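Local coordinates for Non-structural protein NS2 (Bluetongue virus, PDB 1UTY), which binds single-stranded RNA through this N-terminal domain of a longer viral phosphoprotein, at residues V99-M104 with E118-G124; T9-F13 with D73-L77. All coordinates share one frame; numbering follows the deposited sequence.

Both contacts belong to the RNA-binding domain of NS2, and all four segments lie on, or run just beyond, strands of one mixed sheet. Contact 1 joins neighbouring strands edge by edge, mainly through backbone hydrogen bonds. Contact 2 joins strands that are not neighbours, through side chains alone. Their centres are 11 Å apart and their nearest atoms about 6 Å apart, so they do not touch. Shared neighbours link them instead. Y56 packs against V101 and K120 of contact 1 and against K10 and I75 of contact 2. I68 packs against V101 and C122 of contact 1 and against I75 and L77 of contact 2. Contact 1 also reaches the second subunit.

Contact 1 of 2, residues V99-M104 with E118-G124; sequences VSVTPM and EIKYCKG
In M104, CG sits beside the backbone N (chi1 -66°), and a bend at chi3 (-59°) turns the methyl end back toward I119 and Y121. In Y121, CG lies anti to the backbone N (chi1 -175°), which carries the ring away from the 99-104 segment. M104 therefore meets the root of the tyrosine: its SD is 3.7 Å from Y121 CB. The sulfur also makes an oblique Met-aromatic contact with the ring. The methyl CE of M104 packs 4.0 Å from I119 CB.

Backbone bonds hold this end in antiparallel register. T102 and Y121 form a hydrogen-bonded pair, with T102 N to Y121 O at 2.8 Å. M104 and I119 form another, with I119 N to M104 O at 3.0 Å. P103 and K120 are the non-hydrogen-bonded pair between them.

The direct backbone hydrogen bonds end before S100. There a water joins the strands, donating to S100 O at 2.8 Å and accepting from K123 N. A second water links T102 OG1 to Y121 O. V99 CG1 still reaches C122 CB at 3.5 Å.

L144 of the second subunit packs on M104 and Y121. The two strands form a beta hairpin inside the sheet. Strand 56-59 flanks 113-123 and strand 64-70 flanks 97-110.

Contact 2 of 2, residues T9-F13 with D73-L77; sequences TKNIF and DIISL
The carboxylate of D73 is the flat group in this contact, and the end of K10 lies over one of its faces. K10 CE stands almost straight above the group, 3.9 Å from D73 CG. K10 NZ is also above the plane and shifted toward one oxygen. Its distance to D73 OD2 is 3.7 Å, so the salt bridge is a long one. The two side chains cross at about a right angle. Bends at chi2 and chi4 of K10 shape its route to the acid. Nearer its root, K10 CG passes I75 CG1 at 4.2 Å.

The remaining contact is apolar. I12 and I75 run past each other in opposite directions. I12 CD1 meets I75 CG2 at 3.6 Å, which is the tightest touch between the segments. In I75, CG2 lies anti to the backbone N, and this is the branch that receives I12. The other branch of I12 serves L77, with I12 CG2 at 4.0 Å from L77 CD2. The aliphatic chains are buried, while the K10-D73 pair is partly exposed.

I39, L58 and I68 from neighbouring strands pack around these residues, and Y56 touches both K10 and I75. The strand axes come no closer than 9.7 Å and their directions differ by 47°. Four strands separate 10-15 from 73-79 in the sheet order. The sheet must therefore curl so that its two parts face each other across side chains. This face-to-face packing of distant strands is consistent with a beta-sandwich core.

Contact 1 of 2, residues V99-M104 with E118-G124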
# COMPACT_ATOMS: atom_id res chain seq x y z
N VAL A 99 0.24 3.75 1.70
CA VAL A 99 0.13 4.17 3.08
C VAL A 99 -0.99 3.34 3.68
O VAL A 99 -2.07 3.20 3.08
CB VAL A 99 -0.20 5.68 3.18
CG1 VAL A 99 -0.38 6.11 4.62
CG2 VAL A 99 0.89 6.52 2.49
N SER A 100 -0.71 2.77 4.85
CA SER A 100 -1.70 2.02 5.61
C SER A 100 -2.60 2.90 6.51
O SER A 100 -2.21 3.99 6.96
CB SER A 100 -1.01 0.97 6.48
OG SER A 100 -0.58 -0.14 5.70
N VAL A 101 -3.78 2.37 6.80
CA VAL A 101 -4.73 3.02 7.68
C VAL A 101 -4.72 2.29 9.00
O VAL A 101 -4.80 1.06 9.04
CB VAL A 101 -6.16 2.94 7.07
CG1 VAL A 101 -7.21 3.25 8.11
CG2 VAL A 101 -6.28 3.88 5.91
N THR A 102 -4.63 3.04 10.09
CA THR A 102 -4.86 2.49 11.42
C THR A 102 -5.99 3.30 12.03
O THR A 102 -5.81 4.48 12.29
CB THR A 102 -3.59 2.57 12.30
OG1 THR A 102 -2.47 2.00 11.60
CG2 THR A 102 -3.74 1.68 13.53
N PRO A 103 -7.16 2.70 12.21
CA PRO A 103 -8.29 3.41 12.81
C PRO A 103 -8.00 3.87 14.24
O PRO A 103 -7.23 3.24 14.96
CB PRO A 103 -9.41 2.36 12.79
CG PRO A 103 -8.73 1.05 12.62
CD PRO A 103 -7.49 1.32 11.83
N MET A 104 -8.59 4.99 14.64
CA MET A 104 -8.40 5.53 15.98
C MET A 104 -9.75 5.88 16.54
O MET A 104 -10.55 6.51 15.86
CB MET A 104 -7.56 6.81 15.95
CG MET A 104 -6.13 6.62 15.50
SD MET A 104 -5.15 8.10 15.71
CE MET A 104 -6.07 9.30 14.68
N GLU A 118 -14.55 7.87 14.78
CA GLU A 118 -13.48 7.10 14.18
C GLU A 118 -12.71 7.99 13.23
O GLU A 118 -13.30 8.66 12.38
CB GLU A 118 -14.03 5.88 13.45
CG GLU A 118 -13.06 4.72 13.41
CD GLU A 118 -13.39 3.70 12.34
OE1 GLU A 118 -14.47 3.06 12.43
OE2 GLU A 118 -12.58 3.54 11.41
N ILE A 119 -11.40 8.04 13.41
CA ILE A 119 -10.49 8.70 12.49
C ILE A 119 -9.52 7.66 11.96
O ILE A 119 -9.11 6.77 12.69
CB ILE A 119 -9.73 9.84 13.17
CG1 ILE A 119 -10.67 10.72 14.00
CG2 ILE A 119 -8.98 10.69 12.14
CD1 ILE A 119 -11.41 11.79 13.23
N LYS A 120 -9.14 7.78 10.70
CA LYS A 120 -8.20 6.83 10.13
C LYS A 120 -6.84 7.49 10.06
O LYS A 120 -6.67 8.48 9.34
CB LYS A 120 -8.70 6.33 8.77
CG LYS A 120 -10.21 6.14 8.74
CD LYS A 120 -10.65 4.93 7.97
CE LYS A 120 -12.05 5.19 7.42
NZ LYS A 120 -12.72 3.92 7.02
N TYR A 121 -5.90 6.97 10.86
CA TYR A 121 -4.54 7.50 10.90
C TYR A 121 -3.62 6.86 9.86
O TYR A 121 -3.51 5.63 9.78
CB TYR A 121 -3.92 7.37 12.30
CG TYR A 121 -2.55 8.03 12.38
CD1 TYR A 121 -2.41 9.42 12.28
CD2 TYR A 121 -1.40 7.26 12.48
CE1 TYR A 121 -1.16 10.02 12.32
CE2 TYR A 121 -0.15 7.86 12.53
CZ TYR A 121 -0.03 9.23 12.44
OH TYR A 121 1.22 9.81 12.48
N CYS A 122 -2.95 7.71 9.08
CA CYS A 122 -2.13 7.27 7.95
C CYS A 122 -0.81 8.01 7.99
O CYS A 122 -0.78 9.25 7.95
CB CYS A 122 -2.83 7.56 6.63
SG CYS A 122 -4.55 7.05 6.55
N LYS A 123 0.28 7.26 8.09
CA LYS A 123 1.60 7.84 8.15
C LYS A 123 2.39 7.47 6.90
O LYS A 123 2.62 6.29 6.63
CB LYS A 123 2.35 7.42 9.44
CG LYS A 123 3.78 7.98 9.53
CD LYS A 123 4.22 8.25 10.97
CE LYS A 123 5.70 8.70 11.06
NZ LYS A 123 6.10 9.74 10.02
N GLY A 124 2.77 8.48 6.15
CA GLY A 124 3.56 8.30 4.94
C GLY A 124 4.99 8.70 5.23
O GLY A 124 5.22 9.57 6.05
O HOH W 1 0.22 4.27 8.22
O HOH W 2 1.43 3.26 6.03
O HOH W 3 -1.02 4.16 10.37

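Contact 2 of 2, residues T9-F13 with D73-L77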
# COMPACT_ATOMS: atom_id res chain seq x y z
N THR A 9 -17.99 10.51 -0.57
CA THR A 9 -17.06 11.60 -0.30
C THR A 9 -15.92 11.16 0.62
O THR A 9 -16.17 10.52 1.65
CB THR A 9 -17.88 12.76 0.38
OG1 THR A 9 -18.87 13.25 -0.53
CG2 THR A 9 -17.03 13.99 0.69
N LYS A 10 -14.68 11.51 0.28
CA LYS A 10 -13.56 11.27 1.19
C LYS A 10 -12.94 12.58 1.69
O LYS A 10 -12.75 13.54 0.92
CB LYS A 10 -12.48 10.40 0.54
CG LYS A 10 -12.95 8.99 0.07
CD LYS A 10 -13.34 8.06 1.23
CE LYS A 10 -14.41 7.04 0.79
NZ LYS A 10 -15.53 6.86 1.78
N ASN A 11 -12.60 12.60 2.98
CA ASN A 11 -11.96 13.75 3.62
C ASN A 11 -10.57 13.44 4.13
O ASN A 11 -10.40 12.66 5.06
CB ASN A 11 -12.82 14.24 4.79
CG ASN A 11 -14.00 15.01 4.32
OD1 ASN A 11 -13.88 16.19 3.99
ND2 ASN A 11 -15.15 14.35 4.23
N ILE A 12 -9.59 14.07 3.52
CA ILE A 12 -8.20 13.86 3.85
C ILE A 12 -7.70 15.13 4.52
O ILE A 12 -7.87 16.23 4.00
CB ILE A 12 -7.39 13.48 2.56
CG1 ILE A 12 -7.93 12.18 1.96
CG2 ILE A 12 -5.90 13.26 2.86
CD1 ILE A 12 -8.87 12.40 0.81
N PHE A 13 -7.13 14.96 5.70
CA PHE A 13 -6.59 16.03 6.49
C PHE A 13 -5.09 15.84 6.52
O PHE A 13 -4.58 14.96 7.21
CB PHE A 13 -7.21 16.00 7.90
CG PHE A 13 -8.72 16.15 7.89
CD1 PHE A 13 -9.30 17.41 7.94
CD2 PHE A 13 -9.54 15.03 7.79
CE1 PHE A 13 -10.70 17.57 7.91
CE2 PHE A 13 -10.93 15.15 7.76
CZ PHE A 13 -11.52 16.44 7.81
N ASP A 73 -11.58 1.17 -0.58
CA ASP A 73 -11.39 2.62 -0.71
C ASP A 73 -9.91 2.94 -0.84
O ASP A 73 -9.12 2.73 0.09
CB ASP A 73 -11.97 3.35 0.50
CG ASP A 73 -13.48 3.28 0.56
OD1 ASP A 73 -14.13 3.00 -0.47
OD2 ASP A 73 -14.12 3.49 1.61
N ILE A 74 -9.53 3.46 -2.01
CA ILE A 74 -8.15 3.83 -2.31
C ILE A 74 -8.11 5.30 -2.73
O ILE A 74 -8.76 5.69 -3.70
CB ILE A 74 -7.57 2.91 -3.42
CG1 ILE A 74 -7.71 1.43 -3.02
CG2 ILE A 74 -6.13 3.19 -3.64
CD1 ILE A 74 -7.81 0.47 -4.18
N ILE A 75 -7.35 6.10 -1.98
CA ILE A 75 -7.19 7.52 -2.28
C ILE A 75 -5.76 7.83 -2.71
O ILE A 75 -4.83 7.64 -1.93
CB ILE A 75 -7.60 8.39 -1.06
CG1 ILE A 75 -8.95 7.93 -0.50
CG2 ILE A 75 -7.70 9.86 -1.46
CD1 ILE A 75 -8.90 7.51 0.95
N SER A 76 -5.58 8.31 -3.94
CA SER A 76 -4.24 8.58 -4.47
C SER A 76 -3.98 10.08 -4.49
O SER A 76 -4.77 10.83 -5.06
CB SER A 76 -4.07 8.03 -5.88
OG SER A 76 -4.36 6.65 -5.93
N LEU A 77 -2.87 10.50 -3.90
CA LEU A 77 -2.59 11.92 -3.77
C LEU A 77 -1.17 12.27 -4.21
O LEU A 77 -0.20 11.61 -3.81
CB LEU A 77 -2.81 12.38 -2.34
CG LEU A 77 -4.15 12.12 -1.67
CD1 LEU A 77 -4.04 10.88 -0.75
CD2 LEU A 77 -4.60 13.35 -0.91